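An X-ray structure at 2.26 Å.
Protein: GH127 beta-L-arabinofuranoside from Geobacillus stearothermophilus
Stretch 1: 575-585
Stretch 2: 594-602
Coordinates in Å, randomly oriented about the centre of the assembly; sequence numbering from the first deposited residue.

Stretch 1 (575-585) LPRDAKLEAHF
Stretch 2 594-602: VVITGIAER

The apolar centre of the contact lies on the sheet face carrying Ala-583, Phe-585, Val-594 and Ile-596, where strand 582-585 and strand 594-602 run antiparallel, their directions 153° apart and their axes approaching to 4.5 Å. Ala-583 faces Ile-596 in a non-hydrogen-bonded pair (CA to CA 4.4 Å). Its small methyl packs against both neighbours: Ala-583 CB lies 3.7 Å from Val-594 CG1, and buried Ile-596 (m,t), turning an apolar side chain to the same face, brings its CG1 to 4.3 Å from Ala-583 CB. Val-594 (chi1 t) also meets Phe-585 (t, chi2 66°), CG2 to CD1 3.9 Å, in the next such pair, CA to CA 4.1 Å.

On the other face, His-584 (p, chi2 -85°) folds back over Val-595 (m), whose CG2 sits 3.8 Å from the centroid of the His-584 ring, a CH-pi contact over one face. Thr-597 (p) offers CG2 to the ring edge, 4.2 Å from His-584 CE1.

The backbones are extended, phi -80 to -157° and psi 135 to 162° through 582-585 and 594-597, and two hydrogen-bonded pairs define the register. Glu-582 N donates to Thr-597 O (3.0 Å) and Thr-597 N to Glu-582 O (2.8 Å); His-584 N donates to Val-595 O (3.1 Å) and Val-595 N to His-584 O (2.9 Å). Between these rungs, Ala-583 CA approaches Val-595 O at 3.2 Å in a CA-H...O contact.

Beyond them, Gly-598 (phi/psi -180/-163) leaves room for Leu-581 (m, chi2 14°): an ideal CB on Gly-598 would lie 3.1 Å from Leu-581 CD1. Pro-576 begins a type I turn, closed by Ala-579 N to Pro-576 O at 3.2 Å. Ala-579 CB and Pro-576 CD rest 3.5 and 3.8 Å from Ile-599 O.

At the polar edge, Glu-582 (m,m) leads its carboxylate away from the partner strand, while the exposed, poorly ordered Arg-577 (p,m) forms a salt bridge within the turn, Arg-577 NH2 to Asp-578 OD2 2.7 Å.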

# COMPACT_ATOMS: atom_id res chain seq x y z
N LEU A 575 23.98 -0.72 6.92
CA LEU A 575 25.06 0.22 7.07
C LEU A 575 25.41 0.23 8.51
O LEU A 575 24.63 0.71 9.31
CB LEU A 575 24.62 1.60 6.56
CG LEU A 575 25.70 2.67 6.61
CD1 LEU A 575 26.88 2.31 5.70
CD2 LEU A 575 25.18 4.04 6.16
N PRO A 576 26.58 -0.28 8.88
CA PRO A 576 26.98 -0.13 10.29
C PRO A 576 27.25 1.31 10.68
O PRO A 576 27.68 2.11 9.85
CB PRO A 576 28.29 -0.90 10.39
CG PRO A 576 28.47 -1.57 9.10
CD PRO A 576 27.64 -0.87 8.07
N ARG A 577 26.94 1.65 11.93
CA ARG A 577 27.12 3.04 12.48
C ARG A 577 28.56 3.54 12.33
O ARG A 577 28.78 4.72 12.11
CB ARG A 577 26.68 3.17 13.99
CG ARG A 577 27.51 2.40 15.03
CD ARG A 577 27.35 0.89 14.85
NE ARG A 577 28.41 0.16 14.14
CZ ARG A 577 28.28 -1.12 13.75
NH1 ARG A 577 27.14 -1.79 13.98
NH2 ARG A 577 29.27 -1.75 13.15
N ASP A 578 29.51 2.63 12.45
CA ASP A 578 30.91 3.01 12.47
C ASP A 578 31.57 3.05 11.13
O ASP A 578 32.73 3.40 11.07
CB ASP A 578 31.71 1.98 13.29
CG ASP A 578 31.69 0.57 12.64
OD1 ASP A 578 31.72 0.43 11.39
OD2 ASP A 578 31.65 -0.42 13.41
N ALA A 579 30.88 2.56 10.10
CA ALA A 579 31.49 2.46 8.79
C ALA A 579 31.94 3.83 8.35
O ALA A 579 31.26 4.82 8.60
CB ALA A 579 30.52 1.90 7.77
N LYS A 580 33.12 3.87 7.75
CA LYS A 580 33.77 5.11 7.43
C LYS A 580 33.42 5.51 6.02
O LYS A 580 33.74 4.82 5.06
CB LYS A 580 35.27 5.00 7.71
CG LYS A 580 35.55 4.59 9.16
CD LYS A 580 35.19 5.64 10.21
CE LYS A 580 36.44 6.34 10.69
NZ LYS A 580 37.29 5.49 11.57
N LEU A 581 32.70 6.61 5.92
CA LEU A 581 32.18 7.06 4.65
C LEU A 581 33.08 8.14 4.07
O LEU A 581 33.68 8.90 4.82
CB LEU A 581 30.76 7.59 4.81
CG LEU A 581 29.52 6.78 5.10
CD1 LEU A 581 29.85 5.39 5.54
CD2 LEU A 581 28.57 7.47 6.08
N GLU A 582 33.18 8.18 2.75
CA GLU A 582 34.05 9.11 2.04
C GLU A 582 33.27 9.64 0.85
O GLU A 582 32.40 8.98 0.34
CB GLU A 582 35.32 8.43 1.51
CG GLU A 582 36.18 7.69 2.53
CD GLU A 582 37.18 8.59 3.27
OE1 GLU A 582 38.09 8.06 3.96
OE2 GLU A 582 37.07 9.82 3.16
N ALA A 583 33.61 10.85 0.41
CA ALA A 583 32.98 11.47 -0.75
C ALA A 583 34.03 11.91 -1.70
O ALA A 583 35.06 12.36 -1.28
CB ALA A 583 32.15 12.66 -0.33
N HIS A 584 33.76 11.81 -2.98
CA HIS A 584 34.68 12.41 -3.95
C HIS A 584 33.94 12.68 -5.23
O HIS A 584 32.88 12.09 -5.50
CB HIS A 584 35.90 11.49 -4.24
CG HIS A 584 35.53 10.23 -4.95
ND1 HIS A 584 35.10 9.10 -4.29
CD2 HIS A 584 35.48 9.92 -6.27
CE1 HIS A 584 34.79 8.16 -5.16
NE2 HIS A 584 35.01 8.63 -6.37
N PHE A 585 34.53 13.55 -6.05
CA PHE A 585 33.89 14.00 -7.27
C PHE A 585 34.16 13.03 -8.40
O PHE A 585 35.28 12.59 -8.56
CB PHE A 585 34.38 15.44 -7.60
CG PHE A 585 33.62 16.09 -8.70
CD1 PHE A 585 32.30 16.40 -8.53
CD2 PHE A 585 34.22 16.39 -9.91
CE1 PHE A 585 31.56 16.97 -9.55
CE2 PHE A 585 33.49 16.96 -10.94
CZ PHE A 585 32.16 17.27 -10.75
N VAL A 594 29.30 14.45 -6.95
CA VAL A 594 30.01 13.85 -5.88
C VAL A 594 29.29 12.49 -5.56
O VAL A 594 28.06 12.41 -5.49
CB VAL A 594 30.04 14.76 -4.64
CG1 VAL A 594 30.62 14.01 -3.44
CG2 VAL A 594 30.91 15.98 -4.89
N VAL A 595 30.08 11.45 -5.30
CA VAL A 595 29.52 10.16 -4.88
C VAL A 595 29.99 9.89 -3.49
O VAL A 595 31.00 10.44 -3.06
CB VAL A 595 29.93 9.00 -5.80
CG1 VAL A 595 29.56 9.29 -7.22
CG2 VAL A 595 31.43 8.75 -5.71
N ILE A 596 29.26 9.03 -2.77
CA ILE A 596 29.65 8.65 -1.40
C ILE A 596 29.90 7.15 -1.37
O ILE A 596 29.14 6.38 -1.95
CB ILE A 596 28.54 9.01 -0.41
CG1 ILE A 596 28.45 10.52 -0.30
CG2 ILE A 596 28.78 8.36 0.94
CD1 ILE A 596 27.27 10.98 0.48
N THR A 597 31.00 6.74 -0.73
CA THR A 597 31.38 5.34 -0.73
C THR A 597 31.68 4.91 0.66
O THR A 597 32.05 5.71 1.50
CB THR A 597 32.58 5.01 -1.68
OG1 THR A 597 33.76 5.66 -1.22
CG2 THR A 597 32.32 5.45 -3.13
N GLY A 598 31.58 3.61 0.87
CA GLY A 598 31.91 2.99 2.16
C GLY A 598 31.70 1.50 2.11
O GLY A 598 31.60 0.89 1.02
N ILE A 599 31.64 0.90 3.28
CA ILE A 599 31.54 -0.56 3.41
C ILE A 599 30.26 -0.85 4.14
O ILE A 599 30.12 -0.44 5.25
CB ILE A 599 32.74 -1.18 4.23
CG1 ILE A 599 34.09 -0.88 3.57
CG2 ILE A 599 32.62 -2.71 4.39
CD1 ILE A 599 34.22 -1.37 2.14
N ALA A 600 29.36 -1.59 3.52
CA ALA A 600 28.18 -2.08 4.19
C ALA A 600 28.22 -3.62 4.36
O ALA A 600 29.21 -4.27 4.03
CB ALA A 600 26.96 -1.68 3.38
N GLU A 601 27.13 -4.16 4.88
CA GLU A 601 26.97 -5.59 5.11
C GLU A 601 25.71 -6.10 4.47
O GLU A 601 24.68 -5.44 4.54
CB GLU A 601 26.85 -5.86 6.59
CG GLU A 601 28.11 -5.64 7.36
CD GLU A 601 27.98 -6.02 8.84
OE1 GLU A 601 27.03 -6.75 9.22
OE2 GLU A 601 28.84 -5.56 9.62
N ARG A 602 25.80 -7.29 3.89
CA ARG A 602 24.66 -8.05 3.42
C ARG A 602 24.52 -9.39 4.15
O ARG A 602 25.48 -10.01 4.55
CB ARG A 602 24.81 -8.37 1.97
CG ARG A 602 24.89 -7.19 1.04
CD ARG A 602 24.67 -7.72 -0.35
NE ARG A 602 24.39 -6.70 -1.34
CZ ARG A 602 23.18 -6.29 -1.69
NH1 ARG A 602 22.09 -6.72 -1.06
NH2 ARG A 602 23.05 -5.41 -2.64